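PDB 4QT6: probable E3 ubiquitin-protein ligase HERC1 from Homo sapiens, which probably acts as an E3 ubiquitin-protein ligase, in which the SPRY domain seen here may serve as a protein-binding module. Local coordinates for residues Y44-N49 / G148-I153; E53-G58 / P138-Y143; V59-V64 / D74-R79. All blocks are in the same frame, centred on the assembly; numbering follows the deposited sequence. Where two conformers were deposited one is given.

Contact 1 (Y44-N49 / G148-I153). With ARF (formamide), chain F.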
loop_
_atom_site.group_PDB
_atom_site.type_symbol
_atom_site.label_atom_id
_atom_site.label_comp_id
_atom_site.label_asym_id
_atom_site.label_seq_id
_atom_site.Cartn_x
_atom_site.Cartn_y
_atom_site.Cartn_z
ATOM N N TYR A 44 4.241 -7.522 -3.394
ATOM C CA TYR A 44 5.331 -8.407 -3.016
ATOM C C TYR A 44 6.493 -7.520 -2.582
ATOM O O TYR A 44 6.884 -6.580 -3.302
ATOM C CB TYR A 44 5.724 -9.297 -4.183
ATOM C CG TYR A 44 6.942 -10.115 -3.899
ATOM C CD1 TYR A 44 6.882 -11.184 -3.014
ATOM C CD2 TYR A 44 8.158 -9.806 -4.490
ATOM C CE1 TYR A 44 8.012 -11.946 -2.741
ATOM C CE2 TYR A 44 9.293 -10.554 -4.211
ATOM C CZ TYR A 44 9.203 -11.620 -3.335
ATOM O OH TYR A 44 10.318 -12.397 -3.063
ATOM N N ILE A 45 7.015 -7.780 -1.389
ATOM C CA ILE A 45 8.073 -6.938 -0.830
ATOM C C ILE A 45 9.444 -7.403 -1.352
ATOM O O ILE A 45 10.019 -8.411 -0.906
ATOM C CB ILE A 45 8.051 -6.865 0.716
ATOM C CG1 ILE A 45 6.626 -6.614 1.253
ATOM C CG2 ILE A 45 9.014 -5.804 1.202
ATOM C CD1 ILE A 45 5.951 -5.358 0.777
ATOM N N VAL A 46 9.952 -6.667 -2.336
ATOM C CA VAL A 46 11.186 -7.068 -3.026
ATOM C C VAL A 46 12.416 -6.833 -2.147
ATOM O O VAL A 46 13.332 -7.678 -2.083
ATOM C CB VAL A 46 11.332 -6.335 -4.376
ATOM C CG1 VAL A 46 12.701 -6.578 -4.977
ATOM C CG2 VAL A 46 10.270 -6.796 -5.375
ATOM N N LYS A 47 12.477 -5.658 -1.543
ATOM C CA LYS A 47 13.632 -5.224 -0.773
ATOM C C LYS A 47 13.151 -4.400 0.416
ATOM O O LYS A 47 12.398 -3.429 0.264
ATOM C CB LYS A 47 14.587 -4.413 -1.657
ATOM C CG LYS A 47 15.850 -3.907 -0.965
ATOM C CD LYS A 47 16.714 -5.045 -0.460
ATOM C CE LYS A 47 17.906 -4.548 0.366
ATOM N NZ LYS A 47 17.528 -3.960 1.691
ATOM N N GLU A 48 13.595 -4.806 1.606
ATOM C CA GLU A 48 13.356 -4.063 2.825
ATOM C C GLU A 48 14.518 -4.286 3.801
ATOM O O GLU A 48 15.401 -5.102 3.536
ATOM C CB GLU A 48 12.017 -4.484 3.467
ATOM C CG GLU A 48 10.909 -3.430 3.331
ATOM C CD GLU A 48 11.128 -2.222 4.228
ATOM O OE1 GLU A 48 10.234 -1.341 4.302
ATOM O OE2 GLU A 48 12.206 -2.133 4.880
ATOM N N ASN A 49 14.498 -3.532 4.894
ATOM C CA ASN A 49 15.388 -3.752 6.054
ATOM C C ASN A 49 14.634 -4.557 7.087
ATOM O O ASN A 49 13.773 -4.027 7.785
ATOM C CB ASN A 49 15.838 -2.416 6.624
ATOM C CG ASN A 49 16.562 -1.579 5.606
ATOM O OD1 ASN A 49 16.074 -0.533 5.163
ATOM N ND2 ASN A 49 17.722 -2.056 5.189
ATOM N N GLY A 148 15.799 3.080 -1.033
ATOM C CA GLY A 148 16.187 1.690 -1.264
ATOM C C GLY A 148 15.155 0.595 -1.238
ATOM O O GLY A 148 15.369 -0.481 -1.822
ATOM N N GLU A 149 14.063 0.815 -0.519
ATOM C CA GLU A 149 13.040 -0.217 -0.419
ATOM C C GLU A 149 12.432 -0.414 -1.792
ATOM O O GLU A 149 12.405 0.521 -2.582
ATOM C CB GLU A 149 11.923 0.169 0.541
ATOM C CG GLU A 149 12.308 0.373 2.001
ATOM C CD GLU A 149 12.730 1.788 2.313
ATOM O OE1 GLU A 149 12.907 2.600 1.391
ATOM O OE2 GLU A 149 12.895 2.095 3.503
ATOM N N LYS A 150 11.932 -1.619 -2.059
ATOM C CA LYS A 150 11.293 -1.936 -3.341
ATOM C C LYS A 150 10.067 -2.813 -3.151
ATOM O O LYS A 150 10.114 -3.803 -2.416
ATOM C CB LYS A 150 12.261 -2.654 -4.298
ATOM C CG LYS A 150 13.480 -1.856 -4.696
ATOM C CD LYS A 150 14.244 -2.612 -5.769
ATOM C CE LYS A 150 15.569 -1.915 -6.066
ATOM N NZ LYS A 150 16.119 -2.221 -7.411
ATOM N N VAL A 151 8.967 -2.442 -3.798
ATOM C CA VAL A 151 7.711 -3.216 -3.735
ATOM C C VAL A 151 7.207 -3.470 -5.144
ATOM O O VAL A 151 7.134 -2.544 -5.963
ATOM C CB VAL A 151 6.630 -2.452 -2.923
ATOM C CG1 VAL A 151 5.310 -3.225 -2.848
ATOM C CG2 VAL A 151 7.135 -2.146 -1.518
ATOM N N LYS A 152 6.814 -4.710 -5.410
ATOM C CA LYS A 152 6.240 -5.099 -6.676
ATOM C C LYS A 152 4.719 -5.193 -6.572
ATOM O O LYS A 152 4.199 -5.762 -5.607
ATOM C CB LYS A 152 6.807 -6.460 -7.089
ATOM C CG LYS A 152 6.289 -6.988 -8.412
ATOM C CD LYS A 152 7.032 -8.235 -8.848
ATOM C CE LYS A 152 6.452 -8.769 -10.143
ATOM N NZ LYS A 152 7.297 -9.810 -10.790
ATOM N N ILE A 153 4.024 -4.676 -7.582
ATOM C CA ILE A 153 2.591 -4.888 -7.677
ATOM C C ILE A 153 2.317 -6.079 -8.610
ATOM O O ILE A 153 2.907 -6.173 -9.687
ATOM C CB ILE A 153 1.843 -3.576 -8.078
ATOM C CG1 ILE A 153 0.330 -3.731 -7.856
ATOM C CG2 ILE A 153 2.174 -3.138 -9.489
ATOM C CD1 ILE A 153 -0.442 -2.423 -7.991
HETATM N N ARF F . -3.215 -2.694 -10.431
HETATM C C ARF F . -2.085 -3.204 -10.951
HETATM O O ARF F . -1.252 -2.435 -11.425
HETATM O O HOH W 1 13.435 0.401 5.544
#
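Val-46 and Lys-47 both face Lys-150, which makes a classic beta bulge in the antiparallel pairing of strands 38-47 and 150-154. The pair belongs to the seven-stranded sheet of the SPRY beta sandwich. Lys-47 N makes the better bond, 3.1 Å to Lys-150 O; the one from Val-46 N is weak and bent (129° at the hydrogen). Lys-150 N bonds back to Lys-47 O. Past the bulge the ladder is regular: Tyr-44 and Lys-152 exchange two backbone bonds, with Tyr-44 N 2.8 Å from Lys-152 O. The bulge turns Val-46 toward the partner strand, and its CB comes to 3.8 Å from Lys-150 CB. Val-46 CG2, anti to the carbonyl carbon, rests 3.9 Å from Lys-152 CB. Lys-150 NZ forms a salt bridge with Glu-13. On the face opposite Tyr-44 and Lys-152, Ile-45 and Val-151 lie side by side, CD1 of the first 4.1 Å from CG2 of the second. Val-151 also packs on Val-140 and Phe-142 of the facing sheet.

Beyond the strand ends the Glu-48 carboxylate touches the Glu-149 CG methylene, OE1 3.5 Å from CG, and the two carboxylate planes are 72° apart. Their like charges are probably eased by donors: Thr-55 OG1 and Gly-54 N at Glu-48 OE1, His-20 and Ser-144 at Glu-149. A water lies 2.8 Å from Asn-49 OD1 and 2.7 Å from Glu-149 OE2.

Contact 2 (E53-G58 / P138-Y143). With ARF (formamide), chain B; ARF (formamide), chain G.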
loop_
_atom_site.group_PDB
_atom_site.type_symbol
_atom_site.label_atom_id
_atom_site.label_comp_id
_atom_site.label_asym_id
_atom_site.label_seq_id
_atom_site.Cartn_x
_atom_site.Cartn_y
_atom_site.Cartn_z
ATOM N N GLU A 53 11.506 -1.951 9.149
ATOM C CA GLU A 53 10.879 -1.674 7.847
ATOM C C GLU A 53 10.370 -0.248 7.802
ATOM O O GLU A 53 10.118 0.369 8.850
ATOM C CB GLU A 53 9.738 -2.657 7.574
ATOM C CG GLU A 53 10.174 -4.083 7.296
ATOM C CD GLU A 53 10.479 -4.896 8.549
ATOM O OE1 GLU A 53 10.308 -4.381 9.666
ATOM O OE2 GLU A 53 10.909 -6.050 8.409
ATOM N N GLY A 54 10.214 0.269 6.578
ATOM C CA GLY A 54 9.822 1.648 6.341
ATOM C C GLY A 54 8.693 1.789 5.329
ATOM O O GLY A 54 8.474 2.854 4.807
ATOM N N THR A 55 7.997 0.689 5.064
ATOM C CA THR A 55 6.943 0.609 4.039
ATOM C C THR A 55 5.551 0.484 4.634
ATOM O O THR A 55 5.351 -0.256 5.618
ATOM C CB THR A 55 7.178 -0.646 3.197
ATOM O OG1 THR A 55 8.451 -0.541 2.557
ATOM C CG2 THR A 55 6.081 -0.855 2.138
ATOM N N CYS A 56 4.587 1.128 3.978
ATOM C CA CYS A 56 3.166 0.802 4.146
ATOM C C CYS A 56 2.591 0.511 2.772
ATOM O O CYS A 56 3.058 1.079 1.791
ATOM C CB CYS A 56 2.366 1.951 4.716
ATOM S SG CYS A 56 2.850 2.481 6.383
ATOM N N VAL A 57 1.580 -0.353 2.706
ATOM C CA VAL A 57 0.865 -0.617 1.446
ATOM C C VAL A 57 -0.602 -0.364 1.636
ATOM O O VAL A 57 -1.088 -0.378 2.750
ATOM C CB VAL A 57 1.097 -2.051 0.944
ATOM C CG1 VAL A 57 2.594 -2.317 0.840
ATOM C CG2 VAL A 57 0.423 -3.115 1.830
ATOM N N GLY A 58 -1.320 -0.108 0.557
ATOM C CA GLY A 58 -2.753 0.062 0.692
ATOM C C GLY A 58 -3.355 0.680 -0.539
ATOM O O GLY A 58 -3.024 0.278 -1.660
ATOM N N PRO A 138 -4.405 1.344 -5.896
ATOM C CA PRO A 138 -3.335 0.668 -5.141
ATOM C C PRO A 138 -2.124 1.573 -4.942
ATOM O O PRO A 138 -1.767 2.336 -5.850
ATOM C CB PRO A 138 -2.997 -0.536 -6.024
ATOM C CG PRO A 138 -4.261 -0.814 -6.757
ATOM C CD PRO A 138 -4.895 0.518 -7.024
ATOM N N CYS A 139 -1.532 1.543 -3.755
ATOM C CA CYS A 139 -0.389 2.412 -3.439
ATOM C C CYS A 139 0.570 1.819 -2.458
ATOM O O CYS A 139 0.251 0.907 -1.725
ATOM C CB CYS A 139 -0.843 3.758 -2.885
ATOM S SG CYS A 139 -1.516 3.716 -1.224
ATOM N N VAL A 140 1.756 2.405 -2.456
ATOM C CA VAL A 140 2.830 2.092 -1.534
ATOM C C VAL A 140 3.337 3.429 -1.039
ATOM O O VAL A 140 3.415 4.389 -1.813
ATOM C CB VAL A 140 3.945 1.315 -2.266
ATOM C CG1 VAL A 140 5.150 1.116 -1.375
ATOM C CG2 VAL A 140 3.406 -0.015 -2.766
HETATM N N MSE A 141 3.666 3.501 0.250
HETATM C CA MSE A 141 4.259 4.710 0.840
HETATM C C MSE A 141 5.472 4.290 1.634
HETATM O O MSE A 141 5.452 3.227 2.250
HETATM C CB MSE A 141 3.173 5.349 1.714
HETATM C CG MSE A 141 3.476 6.718 2.318
HETATM SE SE MSE A 141 4.462 6.618 4.030
HETATM C CE MSE A 141 3.827 4.912 4.765
ATOM N N PHE A 142 6.518 5.112 1.623
ATOM C CA PHE A 142 7.702 4.876 2.428
ATOM C C PHE A 142 7.911 6.039 3.391
ATOM O O PHE A 142 7.946 7.191 2.959
ATOM C CB PHE A 142 8.919 4.751 1.521
ATOM C CG PHE A 142 8.790 3.704 0.448
ATOM C CD1 PHE A 142 8.830 2.341 0.761
ATOM C CD2 PHE A 142 8.669 4.085 -0.889
ATOM C CE1 PHE A 142 8.718 1.392 -0.235
ATOM C CE2 PHE A 142 8.558 3.124 -1.898
ATOM C CZ PHE A 142 8.574 1.788 -1.560
ATOM N N TYR A 143 8.033 5.729 4.681
ATOM C CA TYR A 143 8.254 6.771 5.699
ATOM C C TYR A 143 9.684 6.837 6.167
ATOM O O TYR A 143 10.020 7.675 7.026
ATOM C CB TYR A 143 7.295 6.639 6.890
ATOM C CG TYR A 143 7.328 5.312 7.595
ATOM C CD1 TYR A 143 8.287 5.038 8.556
ATOM C CD2 TYR A 143 6.406 4.320 7.298
ATOM C CE1 TYR A 143 8.332 3.823 9.186
ATOM C CE2 TYR A 143 6.434 3.093 7.941
ATOM C CZ TYR A 143 7.381 2.857 8.907
ATOM O OH TYR A 143 7.395 1.653 9.551
HETATM N N ARF B . 10.884 0.650 11.507
HETATM C C ARF B . 9.906 1.213 12.213
HETATM O O ARF B . 8.879 1.590 11.669
HETATM N N ARF G . 13.405 2.124 7.865
HETATM C C ARF G . 12.600 2.658 8.793
HETATM O O ARF G . 12.485 3.873 8.883
HETATM O O HOH W 2 7.030 -0.471 7.833
#
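Thr-55 to Gly-58 pair with Cys-139 to Phe-142 as a regular antiparallel ladder, strand directions 164° apart, within the six-stranded sheet of the SPRY beta sandwich. Cys-56 with Met-141 and Gly-58 with Cys-139 are the hydrogen-bonded pairs. Cys-56 N to Met-141 O is 2.9 Å and almost straight. At Gly-58 a CB would press on the carbonyl O of Val-57, so glycine fits.

On the face toward the other sheet, Thr-55 and Phe-142 lie side by side. Thr-55 OG1 sits in the plane of the Phe-142 ring at its edge, 3.4 Å from CE1, and its polar partner is Glu-48. Thr-55 CG2 touches Val-140 CG1 at 4.1 Å. Phe-43 packs against Val-57 and Val-140.

Tyr-143 has CG between its backbone N and carbonyl carbon (chi1 57°), and its ring lies over Gly-54. Gly-54 CA makes a CH-pi contact, 4.0 Å from the ring centroid. Gly-54 O stands over the same ring, offset toward the rim, and also accepts a hydrogen bond from Tyr-143 N. Cys-56 SG meets the ring edge. One formamide bridges the segments: its N bonds to Glu-53 O at 2.8 Å, and Tyr-143 OH donates to its O at 2.6 Å.

Contact 3 (V59-V64 / D74-R79). With ARF (formamide), chain C; ARF (formamide), chain B.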
loop_
_atom_site.group_PDB
_atom_site.type_symbol
_atom_site.label_atom_id
_atom_site.label_comp_id
_atom_site.label_asym_id
_atom_site.label_seq_id
_atom_site.Cartn_x
_atom_site.Cartn_y
_atom_site.Cartn_z
ATOM N N VAL A 59 -4.273 1.620 -0.328
ATOM C CA VAL A 59 -4.908 2.359 -1.420
ATOM C C VAL A 59 -4.931 3.857 -1.111
ATOM O O VAL A 59 -4.846 4.254 0.060
ATOM C CB VAL A 59 -6.343 1.851 -1.699
ATOM C CG1 VAL A 59 -6.298 0.444 -2.274
ATOM C CG2 VAL A 59 -7.201 1.906 -0.441
ATOM N N SER A 60 -5.018 4.654 -2.163
ATOM C CA SER A 60 -4.974 6.112 -2.073
ATOM C C SER A 60 -5.934 6.774 -3.042
ATOM O O SER A 60 -6.157 6.301 -4.171
ATOM C CB SER A 60 -3.574 6.622 -2.387
ATOM O OG SER A 60 -3.473 8.022 -2.166
ATOM N N ARG A 61 -6.435 7.927 -2.602
ATOM C CA ARG A 61 -7.024 8.912 -3.491
ATOM C C ARG A 61 -5.967 9.578 -4.338
ATOM O O ARG A 61 -4.775 9.577 -3.990
ATOM C CB ARG A 61 -7.691 10.012 -2.663
ATOM C CG ARG A 61 -8.894 9.548 -1.901
ATOM C CD ARG A 61 -9.455 10.717 -1.109
ATOM N NE ARG A 61 -10.816 10.423 -0.674
ATOM C CZ ARG A 61 -11.181 10.032 0.541
ATOM N NH1 ARG A 61 -10.320 9.886 1.551
ATOM N NH2 ARG A 61 -12.462 9.820 0.757
ATOM N N TRP A 62 -6.404 10.202 -5.429
ATOM C CA TRP A 62 -5.546 11.067 -6.222
ATOM C C TRP A 62 -6.321 12.349 -6.536
ATOM O O TRP A 62 -7.466 12.251 -6.975
ATOM C CB TRP A 62 -5.148 10.373 -7.508
ATOM C CG TRP A 62 -4.205 11.193 -8.324
ATOM C CD1 TRP A 62 -4.473 11.821 -9.500
ATOM C CD2 TRP A 62 -2.835 11.468 -8.018
ATOM N NE1 TRP A 62 -3.352 12.487 -9.941
ATOM C CE2 TRP A 62 -2.335 12.280 -9.050
ATOM C CE3 TRP A 62 -1.990 11.107 -6.975
ATOM C CZ2 TRP A 62 -1.025 12.736 -9.065
ATOM C CZ3 TRP A 62 -0.694 11.557 -6.989
ATOM C CH2 TRP A 62 -0.221 12.351 -8.033
ATOM N N PRO A 63 -5.736 13.540 -6.333
ATOM C CA PRO A 63 -4.374 13.785 -5.861
ATOM C C PRO A 63 -4.137 13.491 -4.382
ATOM O O PRO A 63 -5.076 13.334 -3.614
ATOM C CB PRO A 63 -4.198 15.297 -6.110
ATOM C CG PRO A 63 -5.572 15.837 -6.007
ATOM C CD PRO A 63 -6.441 14.796 -6.651
ATOM N N VAL A 64 -2.868 13.364 -4.023
ATOM C CA VAL A 64 -2.432 13.156 -2.655
ATOM C C VAL A 64 -2.074 14.522 -2.067
ATOM O O VAL A 64 -1.260 15.264 -2.641
ATOM C CB VAL A 64 -1.197 12.231 -2.622
ATOM C CG1 VAL A 64 -0.536 12.202 -1.248
ATOM C CG2 VAL A 64 -1.615 10.826 -3.042
ATOM N N ASP A 74 -6.103 10.593 2.976
ATOM C CA ASP A 74 -6.063 10.331 1.532
ATOM C C ASP A 74 -5.778 8.865 1.249
ATOM O O ASP A 74 -6.154 8.368 0.172
ATOM C CB ASP A 74 -5.012 11.197 0.841
ATOM C CG ASP A 74 -5.435 12.638 0.716
ATOM O OD1 ASP A 74 -6.663 12.912 0.669
ATOM O OD2 ASP A 74 -4.526 13.486 0.640
HETATM N N MSE A 75 -5.141 8.200 2.201
HETATM C CA MSE A 75 -4.693 6.807 2.058
HETATM C C MSE A 75 -5.246 5.937 3.156
HETATM O O MSE A 75 -5.600 6.403 4.254
HETATM C CB MSE A 75 -3.165 6.711 2.054
HETATM C CG MSE A 75 -2.550 7.726 1.098
HETATM SE SE MSE A 75 -0.586 7.458 1.060
HETATM C CE MSE A 75 -0.311 8.210 -0.723
ATOM N N TRP A 76 -5.320 4.662 2.866
ATOM C CA TRP A 76 -5.656 3.619 3.821
ATOM C C TRP A 76 -4.465 2.675 3.803
ATOM O O TRP A 76 -4.170 2.048 2.769
ATOM C CB TRP A 76 -6.912 2.861 3.378
ATOM C CG TRP A 76 -8.240 3.541 3.605
ATOM C CD1 TRP A 76 -9.136 3.241 4.596
ATOM C CD2 TRP A 76 -8.850 4.566 2.815
ATOM N NE1 TRP A 76 -10.231 4.036 4.493
ATOM C CE2 TRP A 76 -10.110 4.847 3.402
ATOM C CE3 TRP A 76 -8.454 5.306 1.698
ATOM C CZ2 TRP A 76 -10.962 5.816 2.893
ATOM C CZ3 TRP A 76 -9.318 6.265 1.190
ATOM C CH2 TRP A 76 -10.565 6.499 1.782
ATOM N N LEU A 77 -3.743 2.583 4.913
ATOM C CA LEU A 77 -2.409 2.000 4.889
ATOM C C LEU A 77 -2.209 0.908 5.913
ATOM O O LEU A 77 -2.789 0.929 7.006
ATOM C CB LEU A 77 -1.358 3.078 5.098
ATOM C CG LEU A 77 -1.281 4.152 4.035
ATOM C CD1 LEU A 77 -0.358 5.283 4.475
ATOM C CD2 LEU A 77 -0.826 3.565 2.702
ATOM N N TYR A 78 -1.320 -0.012 5.568
ATOM C CA TYR A 78 -0.979 -1.192 6.353
ATOM C C TYR A 78 0.553 -1.224 6.434
ATOM O O TYR A 78 1.272 -1.263 5.422
ATOM C CB TYR A 78 -1.612 -2.434 5.679
ATOM C CG TYR A 78 -1.301 -3.814 6.188
ATOM C CD1 TYR A 78 -1.057 -4.050 7.533
ATOM C CD2 TYR A 78 -1.369 -4.920 5.328
ATOM C CE1 TYR A 78 -0.783 -5.337 7.984
ATOM C CE2 TYR A 78 -1.113 -6.206 5.777
ATOM C CZ TYR A 78 -0.837 -6.409 7.115
ATOM O OH TYR A 78 -0.571 -7.703 7.543
ATOM N N ARG A 79 1.047 -1.159 7.668
ATOM C CA ARG A 79 2.470 -0.922 7.951
ATOM C C ARG A 79 3.264 -2.217 8.169
ATOM O O ARG A 79 2.908 -3.048 9.034
ATOM C CB ARG A 79 2.556 -0.012 9.183
ATOM C CG ARG A 79 3.943 0.366 9.645
ATOM C CD ARG A 79 3.832 1.345 10.806
ATOM N NE ARG A 79 5.101 1.578 11.484
ATOM C CZ ARG A 79 5.220 1.982 12.752
ATOM N NH1 ARG A 79 4.133 2.195 13.507
ATOM N NH2 ARG A 79 6.431 2.163 13.267
HETATM N N ARF C . -2.839 -9.491 7.307
HETATM C C ARF C . -3.299 -10.366 8.209
HETATM O O ARF C . -2.772 -10.429 9.312
HETATM N N ARF B . 10.884 0.650 11.507
HETATM C C ARF B . 9.906 1.213 12.213
HETATM O O ARF B . 8.879 1.590 11.669
#
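Val-59 to Arg-61 pair with Asp-74 to Trp-76 in a short antiparallel ladder, where strand 55-60 of the SPRY sandwich runs out into a long loop that returns as strand 75-79. Val-59 and Trp-76 bond to each other through both backbones. Arg-61 N then reaches Asp-74 O at 2.8 Å, nearly straight.

Ser-60 and Met-75 form the non-hydrogen-bonded pair. Ser-60 OG is anti to its backbone N (chi1 -174°) and donates to Arg-61 O at 2.7 Å. Ser-60 OG also lies 3.4 Å from CG of Met-75, a selenomethionine. The extended Met-75 chain brings CE to 3.7 Å from Val-64 CG2.

On the other face Val-59 CG2 is 3.9 Å from Trp-76 CB. Trp-76 CH2 lies over one face of the Arg-61 guanidinium, 3.4 Å from NH1. The planes are 41° apart, a tilted touch. Arg-61 NH2 forms a salt bridge with Asp-132. An alanine in place of Arg-61 would probably leave Asp-132 without this charge partner and uncover the CH2 corner of Trp-76. Asp-74 OD2 stands apart from Arg-61 and accepts hydrogen bonds from His-65 N and Asp-66 N. Farther along, Tyr-78 OH accepts a bond from one formamide N, and Arg-79 NH2 donates to the O of another.

Strand 75-79 lies between strands 55-60 and 84-86. Val-59 and Trp-76 pack on strand 114-119 of the facing sheet, while Ser-60 rests on strands 26-30 and 137-142.

How the contacts relate
Contact 2 is the buried one, close to the centre of the chain. Contacts 1 and 3 are partly buried and lie on opposite sides of that centre, their own centres about 18 Å apart. Contacts 2 and 3 share strand 55-60, and a bond from Tyr-78 N to Val-57 O continues the same sheet. Contact 1 lies in the other sheet and meets contact 2 through Glu-48, which grips Gly-54 and Thr-55. The chemistry follows place: apolar and aromatic packing in contact 2, carboxylates and lysines in contact 1, and an arginine by a tryptophan in contact 3. Arg-79 and Tyr-143 bond to each other and to one formamide.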